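Local coordinates for protein CPI (Ascaris lumbricoides, PDB 4IT7) that probably inhibits cysteine endopeptidases, as other members of the cystatin family do, at residues A93-P98 with F102-I107; S47-V52 with N57-L62; K25-I30 with Q40-V45; R29-S34 with C69-T74. All coordinates share one frame; numbering follows the deposited sequence.

Contact 1: residues A93-P98 with F102-I107; sequences AIWEKP and FEEITI
Phe102 carries CG anti to its backbone N (chi1 167°), which turns the ring edge toward the face of the Trp95 indole, while Lys97 bends at chi3 (-70°) to lay its end on the Phe102 ring. Lys97 CE sits 3.5 Å from the Phe102 ring centroid in a CH-pi contact, and NZ, 4.1 Å from the same centroid, adds a cation-pi interaction over the face. Lysine suits this place, offering methylene and charge together. Phe102 in turn points its edge at the six-membered ring of Trp95, a T-shaped pair with planes 78° apart and centroids separated by 5.4 Å. At the rim of the indole, in its plane, Glu104 OE2 lies 3.7 Å from Trp95 CE3, where the slightly positive ring edge probably suits a carboxylate oxygen.

The other face is apolar near the middle, with Ile94 CD1 3.5 Å from Glu103 CG and 3.9 Å from Ile105 CG1. Glu96 and Glu103 also lie here, and salt bridges from Glu96 to Lys18 and from Glu103 to Lys25 probably offset the proximity of their like charges. Three hydrogen-bonded pairs, Ala93 with Thr106, Trp95 with Glu104 and Lys97 with Phe102, join the antiparallel backbones.

The hairpin forms one border of the cystatin sheet. Strand 102-112 is outermost, strand 88-97 pairs on its other side with strand 56-70, and helix 17-33 meets Ile94 through Leu22 and Ile105 through Arg29, while Trp95 NE1 bonds to Ala54 O in the preceding hairpin's loop.

Contact 2: residues S47-V52 with N57-L62; sequences SAKTQV and NTVLEL
Glu61 reaches across to Ser47 with the carbons of its side chain passing close to the serine hydroxyl. Its CB lies 3.6 Å from Ser47 OG; CG, anti to the carbonyl carbon of Glu61 (chi1 -84°), runs past the same oxygen, and CD keeps about the same separation. At the tip, OE1 receives the hydroxyl proton in a short bond, Ser47 OG to Glu61 OE1 2.6 Å, through the lone pair anti to the other carboxylate oxygen. A water donates to Ser47 OG and, at 2.8 Å, to Val59 O, so the small serine serves as donor and acceptor together. The side-chain bond lies beside the backbone bond from Ser47 N to Glu61 O, which is weak at 3.4 Å.

This is the first hairpin of the cystatin fold. Strand 38-51 ends at Gln51, the first residue of the family's QxVxG motif, which in cystatins enters the cleft of the target protease; the loop continues with Val52. Lys49 and Val59 lie side by side here, Lys49 CE 4.0 Å from Val59 CB, and the ammonium end of Lys49 makes a cation-pi interaction with Phe9.

On the reverse face Ala48 CB meets Leu60 CD2 at 3.6 Å. Both residues touch Ile19 of helix 17-33, and the small Ala48 lets Leu60 CD2 come in close beside it. Nearer the turn, Thr50 CG2 packs 3.5 Å from Thr58 OG1, and on the Lys49 face Gln51 CG rests 3.8 Å from Asn57 CB.

Contact 3: residues K25-I30 with Q40-V45; sequences KALQRI and QTIVKV
Leu27 meets Ile42 and the backbone of Gln40 and Thr41 where the helix of the cystatin fold lies in the concave side of its antiparallel sheet. The helix 25-30 and the strand 40-42 run nearly antiparallel, at 163°, with their axes 8.7 Å apart at closest approach, a spacing that branched aliphatic side chains fill well.

Apolar packing carries the contact. Leu27 holds CG anti to its backbone N (chi1 -172°), which sends both methyl groups toward the strand. There they lie against the carbonyl of Gln40, CD2 3.5 Å and CD1 3.7 Å from Gln40 O, and CD2 is also 3.9 Å from Thr41 CA. Ile42 answers from the strand with its longer branch: CD1 comes to 3.8 Å from Leu27 CB, and Ile42 CG1 is 4.0 Å from Leu27 CD1. The same isoleucine touches Ala23, one turn earlier in the helix.

Polar bonds lie beside this packing. The amide of Gln40 leads away from the helix, and its NE2 bonds to Phe38 O, so a polar residue is accommodated beside the aliphatic core. Backbone bonds link Thr41 to Ala65 in the adjoining strand 56-70. Just beyond, Val43 and Lys44 share Leu63 as partner across the strand pair, forming a classic beta bulge at the corner where the strand changes direction.

On the helix, Lys25 O accepts the backbone N of Arg29 and two weak side-chain bonds besides, from Arg29 NH1 at 3.0 Å and Arg29 NE at 3.1 Å.

Contact 4: residues R29-S34 with C69-T74; sequences RINAAS and CRKNET
Lys71 reaches the last turn of helix 29-33 and donates from NZ to Asn31 O at 2.8 Å. The bond lies in the carbonyl plane, on a lone pair, with a C=O...N angle of 141°. CG of Lys71 lies anti to its carbonyl carbon (chi1 -84°), and a bend at chi3 (-145°) brings NZ to the helix end. NZ also donates to Asp36 O. The methylene next to the ammonium comes close: Lys71 CE is 3.0 Å from Asn31 O. Ser34 flanks the same nitrogen, its O 3.0 Å and its CB 3.4 Å from Lys71 NZ. A long, positively charged residue suits this place, because carbonyl groups near the C-terminal end of a helix probably carry the negative end of its dipole.

One shell out, Asp36 N donates to Ser34 OG, and the chain leaving the helix folds round the ammonium group. Asn31, whose OD1 accepts from Gln40 N, links the same helix turn to the start of the next strand; a short amide suits this buried place between helix and strand.

A type I beta turn from Arg70 to Glu73 presents Lys71. The turn's own bond, Glu73 N to Arg70 O, is weak, and Arg70 NH2 lies 2.9 Å from Glu73 OE1 in a salt bridge in which no N-H points at the oxygen. Before it, a disulfide ties Cys69 to Cys79.

The end of strand 56-70 and the turn after it, bonded through Cys69 to Gln39 of strand 38-51 and through Lys71 to Leu37 just before that strand, are joined to the C-terminal end of helix 17-33.

From the N terminus, helix 17-33 opens two loops that start from overlapping residues, Arg29 and Ile30 being common to both. Contact 3 closes the shorter one, bringing the strand that follows the helix back along it, and contact 4 closes the longer one, reaching the far end of strand 56-70. Contact 2 forms wholly within the span of contact 4, as the hairpin of strands 38-51 and 56-70, at the other end of the molecule. Contact 1 comes last and separately, a second hairpin added beside the first: Ile94 N probably bonds to Thr58 O. The two hairpins supply the four long strands of the sheet, and contacts 3 and 4 fasten the helix to it.

Contact 1: residues A93-P98 with F102-I107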
loop_
_atom_site.group_PDB
_atom_site.type_symbol
_atom_site.label_atom_id
_atom_site.label_comp_id
_atom_site.label_asym_id
_atom_site.label_seq_id
_atom_site.Cartn_x
_atom_site.Cartn_y
_atom_site.Cartn_z
ATOM N N ALA A 93 -7.192 -0.527 -2.697
ATOM C CA ALA A 93 -7.882 0.219 -3.738
ATOM C C ALA A 93 -7.788 1.708 -3.419
ATOM O O ALA A 93 -8.055 2.174 -2.288
ATOM C CB ALA A 93 -9.325 -0.243 -3.880
ATOM N N ILE A 94 -7.304 2.456 -4.400
ATOM C CA ILE A 94 -7.282 3.869 -4.271
ATOM C C ILE A 94 -8.154 4.549 -5.328
ATOM O O ILE A 94 -8.046 4.270 -6.537
ATOM C CB ILE A 94 -5.883 4.465 -4.133
ATOM C CG1 ILE A 94 -5.792 5.648 -5.034
ATOM C CG2 ILE A 94 -4.757 3.429 -4.275
ATOM C CD1 ILE A 94 -5.225 6.836 -4.296
ATOM N N TRP A 95 -9.049 5.410 -4.833
ATOM C CA TRP A 95 -10.098 6.014 -5.625
ATOM C C TRP A 95 -9.942 7.502 -5.643
ATOM O O TRP A 95 -9.957 8.151 -4.585
ATOM C CB TRP A 95 -11.459 5.615 -5.070
ATOM C CG TRP A 95 -12.581 5.986 -5.983
ATOM C CD1 TRP A 95 -12.508 6.246 -7.349
ATOM C CD2 TRP A 95 -13.993 6.128 -5.638
ATOM N NE1 TRP A 95 -13.742 6.524 -7.851
ATOM C CE2 TRP A 95 -14.678 6.491 -6.870
ATOM C CE3 TRP A 95 -14.740 6.006 -4.454
ATOM C CZ2 TRP A 95 -16.060 6.711 -6.909
ATOM C CZ3 TRP A 95 -16.128 6.223 -4.511
ATOM C CH2 TRP A 95 -16.770 6.562 -5.707
ATOM N N GLU A 96 -9.750 8.047 -6.844
ATOM C CA GLU A 96 -9.560 9.485 -7.014
ATOM C C GLU A 96 -10.614 10.190 -7.851
ATOM O O GLU A 96 -10.946 9.767 -8.965
ATOM C CB GLU A 96 -8.196 9.820 -7.570
ATOM C CG GLU A 96 -7.090 8.949 -7.090
ATOM C CD GLU A 96 -5.928 9.007 -8.042
ATOM O OE1 GLU A 96 -5.314 10.062 -8.116
ATOM O OE2 GLU A 96 -5.638 8.009 -8.729
ATOM N N LYS A 97 -11.120 11.288 -7.295
ATOM C CA LYS A 97 -12.094 12.136 -7.980
ATOM C C LYS A 97 -11.655 13.563 -7.846
ATOM O O LYS A 97 -12.102 14.255 -6.916
ATOM C CB LYS A 97 -13.481 11.936 -7.366
ATOM C CG LYS A 97 -14.054 10.588 -7.704
ATOM C CD LYS A 97 -15.455 10.436 -7.161
ATOM C CE LYS A 97 -15.422 10.336 -5.652
ATOM N NZ LYS A 97 -16.737 9.841 -5.142
ATOM N N PRO A 98 -10.791 14.039 -8.778
ATOM C CA PRO A 98 -10.124 15.350 -8.617
ATOM C C PRO A 98 -11.084 16.557 -8.715
ATOM O O PRO A 98 -10.693 17.683 -8.405
ATOM C CB PRO A 98 -9.121 15.375 -9.774
ATOM C CG PRO A 98 -8.940 13.934 -10.146
ATOM C CD PRO A 98 -10.305 13.348 -9.980
ATOM N N PHE A 102 -10.988 14.624 -4.133
ATOM C CA PHE A 102 -11.230 13.448 -3.322
ATOM C C PHE A 102 -10.198 12.321 -3.621
ATOM O O PHE A 102 -9.951 11.925 -4.798
ATOM C CB PHE A 102 -12.690 13.064 -3.587
ATOM C CG PHE A 102 -13.118 11.697 -3.095
ATOM C CD1 PHE A 102 -14.062 11.586 -2.073
ATOM C CD2 PHE A 102 -12.641 10.509 -3.705
ATOM C CE1 PHE A 102 -14.517 10.336 -1.627
ATOM C CE2 PHE A 102 -13.071 9.280 -3.256
ATOM C CZ PHE A 102 -14.031 9.187 -2.226
ATOM N N GLU A 103 -9.534 11.839 -2.575
ATOM C CA GLU A 103 -8.686 10.660 -2.736
ATOM C C GLU A 103 -8.934 9.771 -1.565
ATOM O O GLU A 103 -8.581 10.125 -0.451
ATOM C CB GLU A 103 -7.220 11.021 -2.861
ATOM C CG GLU A 103 -6.280 9.842 -2.750
ATOM C CD GLU A 103 -4.821 10.262 -2.800
ATOM O OE1 GLU A 103 -4.104 10.114 -1.797
ATOM O OE2 GLU A 103 -4.383 10.783 -3.839
ATOM N N GLU A 104 -9.560 8.632 -1.823
ATOM C CA GLU A 104 -9.894 7.667 -0.813
ATOM C C GLU A 104 -9.083 6.350 -0.986
ATOM O O GLU A 104 -9.189 5.656 -2.022
ATOM C CB GLU A 104 -11.385 7.386 -0.869
ATOM C CG GLU A 104 -11.830 6.107 -0.168
ATOM C CD GLU A 104 -13.336 5.851 -0.260
ATOM O OE1 GLU A 104 -14.094 6.560 0.435
ATOM O OE2 GLU A 104 -13.782 4.944 -1.015
ATOM N N ILE A 105 -8.271 6.024 0.028
ATOM C CA ILE A 105 -7.486 4.763 0.043
ATOM C C ILE A 105 -8.168 3.704 0.934
ATOM O O ILE A 105 -8.309 3.914 2.126
ATOM C CB ILE A 105 -6.037 5.029 0.496
ATOM C CG1 ILE A 105 -5.339 5.878 -0.537
ATOM C CG2 ILE A 105 -5.258 3.723 0.654
ATOM C CD1 ILE A 105 -4.063 6.508 -0.038
ATOM N N THR A 106 -8.589 2.596 0.334
ATOM C CA THR A 106 -9.245 1.486 1.023
ATOM C C THR A 106 -8.308 0.284 1.093
ATOM O O THR A 106 -7.896 -0.236 0.055
ATOM C CB THR A 106 -10.487 1.059 0.242
ATOM O OG1 THR A 106 -11.402 2.160 0.199
ATOM C CG2 THR A 106 -11.149 -0.124 0.867
ATOM N N ILE A 107 -7.950 -0.161 2.297
ATOM C CA ILE A 107 -7.242 -1.455 2.429
ATOM C C ILE A 107 -8.277 -2.525 2.385
ATOM O O ILE A 107 -9.081 -2.604 3.293
ATOM C CB ILE A 107 -6.481 -1.639 3.747
ATOM C CG1 ILE A 107 -5.699 -0.377 4.146
ATOM C CG2 ILE A 107 -5.610 -2.913 3.667
ATOM C CD1 ILE A 107 -4.713 0.117 3.107
HETATM O O HOH W 1 -10.773 3.651 -2.045
#

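Contact 2: residues S47-V52 with N57-L62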
loop_
_atom_site.group_PDB
_atom_site.type_symbol
_atom_site.label_atom_id
_atom_site.label_comp_id
_atom_site.label_asym_id
_atom_site.label_seq_id
_atom_site.Cartn_x
_atom_site.Cartn_y
_atom_site.Cartn_z
ATOM N N SER A 47 1.455 -6.067 -8.052
ATOM C CA SER A 47 0.742 -5.617 -9.248
ATOM C C SER A 47 0.014 -4.272 -9.084
ATOM O O SER A 47 -0.135 -3.769 -7.960
ATOM C CB SER A 47 -0.235 -6.690 -9.671
ATOM O OG SER A 47 -1.254 -6.819 -8.712
ATOM N N ALA A 48 -0.453 -3.721 -10.212
ATOM C CA ALA A 48 -1.125 -2.429 -10.239
ATOM C C ALA A 48 -2.025 -2.405 -11.437
ATOM O O ALA A 48 -1.617 -2.787 -12.521
ATOM C CB ALA A 48 -0.104 -1.320 -10.339
ATOM N N LYS A 49 -3.261 -1.963 -11.258
ATOM C CA LYS A 49 -4.187 -1.907 -12.367
ATOM C C LYS A 49 -5.201 -0.801 -12.138
ATOM O O LYS A 49 -5.734 -0.656 -11.026
ATOM C CB LYS A 49 -4.908 -3.231 -12.506
ATOM C CG LYS A 49 -5.782 -3.567 -11.322
ATOM C CD LYS A 49 -6.322 -4.972 -11.487
ATOM C CE LYS A 49 -7.542 -5.180 -10.619
ATOM N NZ LYS A 49 -8.187 -6.489 -10.936
ATOM N N THR A 50 -5.496 -0.055 -13.198
ATOM C CA THR A 50 -6.380 1.101 -13.107
ATOM C C THR A 50 -7.603 0.950 -14.005
ATOM O O THR A 50 -7.542 0.358 -15.090
ATOM C CB THR A 50 -5.631 2.416 -13.393
ATOM O OG1 THR A 50 -5.403 2.535 -14.796
ATOM C CG2 THR A 50 -4.274 2.441 -12.690
ATOM N N GLN A 51 -8.740 1.405 -13.497
ATOM C CA GLN A 51 -9.903 1.595 -14.298
ATOM C C GLN A 51 -10.360 3.042 -14.167
ATOM O O GLN A 51 -9.950 3.766 -13.254
ATOM C CB GLN A 51 -11.002 0.621 -13.917
ATOM C CG GLN A 51 -11.522 0.755 -12.516
ATOM C CD GLN A 51 -12.857 0.076 -12.374
ATOM O OE1 GLN A 51 -13.330 -0.579 -13.309
ATOM N NE2 GLN A 51 -13.483 0.225 -11.203
ATOM N N VAL A 52 -11.184 3.470 -15.116
ATOM C CA VAL A 52 -11.534 4.879 -15.254
ATOM C C VAL A 52 -12.994 5.051 -15.618
ATOM O O VAL A 52 -13.319 5.912 -16.427
ATOM C CB VAL A 52 -10.678 5.634 -16.314
ATOM C CG1 VAL A 52 -9.320 6.059 -15.789
ATOM C CG2 VAL A 52 -10.567 4.846 -17.624
ATOM N N ASN A 57 -9.840 4.450 -10.426
ATOM C CA ASN A 57 -9.664 3.429 -9.424
ATOM C C ASN A 57 -8.447 2.553 -9.683
ATOM O O ASN A 57 -8.392 1.798 -10.664
ATOM C CB ASN A 57 -10.921 2.563 -9.266
ATOM C CG ASN A 57 -10.890 1.754 -7.979
ATOM O OD1 ASN A 57 -10.293 2.153 -6.956
ATOM N ND2 ASN A 57 -11.519 0.618 -8.013
ATOM N N THR A 58 -7.472 2.661 -8.789
ATOM C CA THR A 58 -6.248 1.885 -8.851
ATOM C C THR A 58 -6.208 0.774 -7.792
ATOM O O THR A 58 -6.341 1.062 -6.599
ATOM C CB THR A 58 -5.032 2.785 -8.613
ATOM O OG1 THR A 58 -5.038 3.872 -9.549
ATOM C CG2 THR A 58 -3.742 1.963 -8.726
ATOM N N VAL A 59 -6.007 -0.472 -8.212
ATOM C CA VAL A 59 -5.930 -1.588 -7.265
ATOM C C VAL A 59 -4.494 -2.078 -7.285
ATOM O O VAL A 59 -3.920 -2.360 -8.361
ATOM C CB VAL A 59 -6.932 -2.737 -7.530
ATOM C CG1 VAL A 59 -6.654 -3.913 -6.568
ATOM C CG2 VAL A 59 -8.370 -2.270 -7.367
ATOM N N LEU A 60 -3.909 -2.104 -6.095
ATOM C CA LEU A 60 -2.534 -2.511 -5.911
ATOM C C LEU A 60 -2.489 -3.742 -5.044
ATOM O O LEU A 60 -3.322 -3.907 -4.146
ATOM C CB LEU A 60 -1.678 -1.397 -5.244
ATOM C CG LEU A 60 -1.726 0.040 -5.758
ATOM C CD1 LEU A 60 -0.971 0.954 -4.815
ATOM C CD2 LEU A 60 -1.152 0.131 -7.168
ATOM N N GLU A 61 -1.516 -4.608 -5.342
ATOM C CA GLU A 61 -1.170 -5.683 -4.446
ATOM C C GLU A 61 0.218 -5.379 -3.992
ATOM O O GLU A 61 1.119 -5.254 -4.803
ATOM C CB GLU A 61 -1.131 -7.007 -5.159
ATOM C CG GLU A 61 -2.458 -7.714 -5.326
ATOM C CD GLU A 61 -2.246 -9.004 -6.122
ATOM O OE1 GLU A 61 -1.779 -8.928 -7.276
ATOM O OE2 GLU A 61 -2.496 -10.099 -5.590
ATOM N N LEU A 62 0.373 -5.284 -2.672
ATOM C CA LEU A 62 1.627 -4.957 -2.049
ATOM C C LEU A 62 2.092 -6.156 -1.264
ATOM O O LEU A 62 1.312 -6.773 -0.517
ATOM C CB LEU A 62 1.445 -3.746 -1.094
ATOM C CG LEU A 62 0.872 -2.462 -1.752
ATOM C CD1 LEU A 62 0.626 -1.362 -0.723
ATOM C CD2 LEU A 62 1.797 -1.930 -2.821
HETATM O O HOH W 2 -3.540 -5.099 -8.788
#

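Contact 3: residues K25-I30 with Q40-V45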
loop_
_atom_site.group_PDB
_atom_site.type_symbol
_atom_site.label_atom_id
_atom_site.label_comp_id
_atom_site.label_asym_id
_atom_site.label_seq_id
_atom_site.Cartn_x
_atom_site.Cartn_y
_atom_site.Cartn_z
ATOM N N LYS A 25 1.568 5.650 0.067
ATOM C CA LYS A 25 0.475 6.193 0.840
ATOM C C LYS A 25 -0.350 5.054 1.364
ATOM O O LYS A 25 -0.865 5.144 2.502
ATOM C CB LYS A 25 -0.387 7.181 0.040
ATOM C CG LYS A 25 0.221 8.573 -0.144
ATOM C CD LYS A 25 -0.728 9.566 -0.867
ATOM C CE LYS A 25 -0.667 9.404 -2.384
ATOM N NZ LYS A 25 -1.555 10.329 -3.199
ATOM N N ALA A 26 -0.488 3.981 0.578
ATOM C CA ALA A 26 -1.293 2.846 1.033
ATOM C C ALA A 26 -0.582 2.154 2.239
ATOM O O ALA A 26 -1.247 1.694 3.184
ATOM C CB ALA A 26 -1.531 1.853 -0.094
ATOM N N LEU A 27 0.755 2.166 2.236
ATOM C CA LEU A 27 1.528 1.656 3.365
ATOM C C LEU A 27 1.267 2.438 4.660
ATOM O O LEU A 27 1.002 1.829 5.683
ATOM C CB LEU A 27 3.041 1.625 3.070
ATOM C CG LEU A 27 3.796 0.895 4.217
ATOM C CD1 LEU A 27 3.572 -0.635 4.240
ATOM C CD2 LEU A 27 5.270 1.249 4.196
ATOM N N GLN A 28 1.364 3.780 4.600
ATOM C CA GLN A 28 1.054 4.597 5.753
ATOM C C GLN A 28 -0.334 4.282 6.281
ATOM O O GLN A 28 -0.558 4.185 7.477
ATOM C CB GLN A 28 1.112 6.028 5.355
ATOM C CG GLN A 28 2.499 6.596 5.218
ATOM C CD GLN A 28 2.399 8.098 5.044
ATOM O OE1 GLN A 28 1.559 8.582 4.295
ATOM N NE2 GLN A 28 3.217 8.847 5.782
ATOM N N ARG A 29 -1.270 4.068 5.384
ATOM C CA ARG A 29 -2.596 3.671 5.796
ATOM C C ARG A 29 -2.620 2.277 6.453
ATOM O O ARG A 29 -3.273 2.061 7.450
ATOM C CB ARG A 29 -3.503 3.705 4.561
ATOM C CG ARG A 29 -4.743 4.561 4.659
ATOM C CD ARG A 29 -4.508 6.073 4.561
ATOM N NE ARG A 29 -3.166 6.498 4.131
ATOM C CZ ARG A 29 -2.889 7.676 3.550
ATOM N NH1 ARG A 29 -1.630 7.994 3.217
ATOM N NH2 ARG A 29 -3.872 8.549 3.302
ATOM N N ILE A 30 -1.931 1.295 5.884
ATOM C CA ILE A 30 -1.881 -0.032 6.501
ATOM C C ILE A 30 -1.304 0.103 7.908
ATOM O O ILE A 30 -1.895 -0.357 8.844
ATOM C CB ILE A 30 -1.003 -1.009 5.657
ATOM C CG1 ILE A 30 -1.643 -1.240 4.277
ATOM C CG2 ILE A 30 -0.730 -2.311 6.424
ATOM C CD1 ILE A 30 -0.708 -1.850 3.235
ATOM N N GLN A 40 5.237 -1.876 9.239
ATOM C CA GLN A 40 5.448 -2.769 8.114
ATOM C C GLN A 40 6.109 -1.948 7.003
ATOM O O GLN A 40 6.023 -0.721 6.981
ATOM C CB GLN A 40 4.125 -3.372 7.624
ATOM C CG GLN A 40 3.257 -4.079 8.668
ATOM C CD GLN A 40 4.042 -5.136 9.427
ATOM O OE1 GLN A 40 4.350 -6.211 8.894
ATOM N NE2 GLN A 40 4.391 -4.824 10.682
ATOM N N THR A 41 6.789 -2.631 6.081
ATOM C CA THR A 41 7.416 -1.950 4.996
ATOM C C THR A 41 7.031 -2.690 3.737
ATOM O O THR A 41 6.582 -3.854 3.800
ATOM C CB THR A 41 8.940 -1.841 5.164
ATOM O OG1 THR A 41 9.448 -0.974 4.154
ATOM C CG2 THR A 41 9.646 -3.191 5.019
ATOM N N ILE A 42 7.135 -1.998 2.611
ATOM C CA ILE A 42 6.813 -2.616 1.332
ATOM C C ILE A 42 8.075 -3.362 0.911
ATOM O O ILE A 42 9.155 -2.798 0.850
ATOM C CB ILE A 42 6.394 -1.594 0.250
ATOM C CG1 ILE A 42 5.016 -0.964 0.526
ATOM C CG2 ILE A 42 6.297 -2.237 -1.133
ATOM C CD1 ILE A 42 4.994 0.472 -0.028
ATOM N N VAL A 43 7.925 -4.645 0.644
ATOM C CA VAL A 43 8.958 -5.387 -0.084
ATOM C C VAL A 43 8.870 -5.078 -1.590
ATOM O O VAL A 43 9.825 -4.567 -2.215
ATOM C CB VAL A 43 8.806 -6.890 0.225
ATOM C CG1 VAL A 43 9.816 -7.724 -0.571
ATOM C CG2 VAL A 43 9.009 -7.079 1.721
ATOM N N LYS A 44 7.693 -5.325 -2.163
ATOM C CA LYS A 44 7.476 -4.925 -3.540
ATOM C C LYS A 44 6.004 -4.693 -3.884
ATOM O O LYS A 44 5.068 -5.307 -3.307
ATOM C CB LYS A 44 8.069 -5.967 -4.505
ATOM C CG LYS A 44 7.364 -7.327 -4.492
ATOM C CD LYS A 44 7.750 -8.157 -5.710
ATOM C CE LYS A 44 9.225 -7.959 -6.057
ATOM N NZ LYS A 44 9.737 -9.073 -6.895
ATOM N N VAL A 45 5.818 -3.851 -4.888
ATOM C CA VAL A 45 4.524 -3.746 -5.474
ATOM C C VAL A 45 4.373 -4.952 -6.409
ATOM O O VAL A 45 4.959 -4.970 -7.453
ATOM C CB VAL A 45 4.311 -2.387 -6.193
ATOM C CG1 VAL A 45 2.855 -2.236 -6.547
ATOM C CG2 VAL A 45 4.763 -1.201 -5.328
#

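Contact 4: residues R29-S34 with C69-T74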
loop_
_atom_site.group_PDB
_atom_site.type_symbol
_atom_site.label_atom_id
_atom_site.label_comp_id
_atom_site.label_asym_id
_atom_site.label_seq_id
_atom_site.Cartn_x
_atom_site.Cartn_y
_atom_site.Cartn_z
ATOM N N ARG A 29 -1.270 4.068 5.384
ATOM C CA ARG A 29 -2.596 3.671 5.796
ATOM C C ARG A 29 -2.620 2.277 6.453
ATOM O O ARG A 29 -3.273 2.061 7.450
ATOM C CB ARG A 29 -3.503 3.705 4.561
ATOM C CG ARG A 29 -4.743 4.561 4.659
ATOM C CD ARG A 29 -4.508 6.073 4.561
ATOM N NE ARG A 29 -3.166 6.498 4.131
ATOM C CZ ARG A 29 -2.889 7.676 3.550
ATOM N NH1 ARG A 29 -1.630 7.994 3.217
ATOM N NH2 ARG A 29 -3.872 8.549 3.302
ATOM N N ILE A 30 -1.931 1.295 5.884
ATOM C CA ILE A 30 -1.881 -0.032 6.501
ATOM C C ILE A 30 -1.304 0.103 7.908
ATOM O O ILE A 30 -1.895 -0.357 8.844
ATOM C CB ILE A 30 -1.003 -1.009 5.657
ATOM C CG1 ILE A 30 -1.643 -1.240 4.277
ATOM C CG2 ILE A 30 -0.730 -2.311 6.424
ATOM C CD1 ILE A 30 -0.708 -1.850 3.235
ATOM N N ASN A 31 -0.222 0.828 8.052
ATOM C CA ASN A 31 0.424 0.947 9.342
ATOM C C ASN A 31 -0.433 1.677 10.385
ATOM O O ASN A 31 -0.478 1.246 11.555
ATOM C CB ASN A 31 1.825 1.611 9.179
ATOM C CG ASN A 31 2.921 0.580 8.807
ATOM O OD1 ASN A 31 2.825 -0.613 9.144
ATOM N ND2 ASN A 31 3.939 1.033 8.111
ATOM N N ALA A 32 -1.120 2.757 9.952
ATOM C CA ALA A 32 -2.031 3.581 10.816
ATOM C C ALA A 32 -3.207 2.792 11.381
ATOM O O ALA A 32 -3.577 2.936 12.563
ATOM C CB ALA A 32 -2.509 4.827 10.077
ATOM N N ALA A 33 -3.754 1.909 10.552
ATOM C CA ALA A 33 -4.920 1.101 10.895
ATOM C C ALA A 33 -4.621 -0.299 11.518
ATOM O O ALA A 33 -5.498 -0.903 12.156
ATOM C CB ALA A 33 -5.746 0.916 9.653
ATOM N N SER A 34 -3.418 -0.824 11.300
ATOM C CA SER A 34 -3.058 -2.199 11.694
ATOM C C SER A 34 -2.928 -2.322 13.224
ATOM O O SER A 34 -2.409 -1.399 13.874
ATOM C CB SER A 34 -1.739 -2.564 11.011
ATOM O OG SER A 34 -1.069 -3.625 11.659
ATOM N N CYS A 69 10.885 -1.279 13.647
ATOM C CA CYS A 69 10.457 0.029 14.019
ATOM C C CYS A 69 9.124 -0.086 14.722
ATOM O O CYS A 69 8.162 -0.502 14.149
ATOM C CB CYS A 69 10.389 0.908 12.781
ATOM S SG CYS A 69 11.989 1.411 12.132
ATOM N N ARG A 70 9.105 0.258 15.993
ATOM C CA ARG A 70 7.903 0.177 16.759
ATOM C C ARG A 70 7.073 1.358 16.414
ATOM O O ARG A 70 7.586 2.408 16.201
ATOM C CB ARG A 70 8.203 0.084 18.251
ATOM C CG ARG A 70 6.979 -0.183 19.097
ATOM C CD ARG A 70 7.224 -0.565 20.554
ATOM N NE ARG A 70 7.954 0.452 21.306
ATOM C CZ ARG A 70 9.250 0.388 21.589
ATOM N NH1 ARG A 70 9.973 -0.638 21.191
ATOM N NH2 ARG A 70 9.824 1.353 22.258
ATOM N N LYS A 71 5.772 1.159 16.325
ATOM C CA LYS A 71 4.819 2.233 16.095
ATOM C C LYS A 71 4.759 3.195 17.279
ATOM O O LYS A 71 4.337 4.302 17.153
ATOM C CB LYS A 71 3.422 1.675 15.791
ATOM C CG LYS A 71 3.192 1.277 14.346
ATOM C CD LYS A 71 1.763 0.915 14.047
ATOM C CE LYS A 71 1.675 -0.183 13.044
ATOM N NZ LYS A 71 0.391 -0.872 13.103
ATOM N N ASN A 72 5.182 2.734 18.442
ATOM C CA ASN A 72 5.162 3.551 19.638
ATOM C C ASN A 72 6.382 4.402 19.780
ATOM O O ASN A 72 6.750 4.761 20.853
ATOM C CB ASN A 72 4.973 2.676 20.874
ATOM C CG ASN A 72 3.538 2.296 21.069
ATOM O OD1 ASN A 72 2.659 2.962 20.545
ATOM N ND2 ASN A 72 3.287 1.241 21.783
ATOM N N GLU A 73 7.010 4.713 18.672
ATOM C CA GLU A 73 8.271 5.408 18.697
ATOM C C GLU A 73 8.408 6.476 17.651
ATOM O O GLU A 73 7.458 6.999 17.136
ATOM C CB GLU A 73 9.397 4.437 18.481
ATOM C CG GLU A 73 10.039 3.968 19.753
ATOM C CD GLU A 73 11.232 3.075 19.505
ATOM O OE1 GLU A 73 11.142 1.887 19.779
ATOM O OE2 GLU A 73 12.265 3.567 19.054
ATOM N N THR A 74 9.649 6.793 17.383
ATOM C CA THR A 74 10.033 7.678 16.330
ATOM C C THR A 74 11.427 7.296 15.891
ATOM O O THR A 74 12.407 7.811 16.387
ATOM C CB THR A 74 10.032 9.119 16.776
ATOM O OG1 THR A 74 8.689 9.545 16.910
ATOM C CG2 THR A 74 10.735 9.964 15.768
#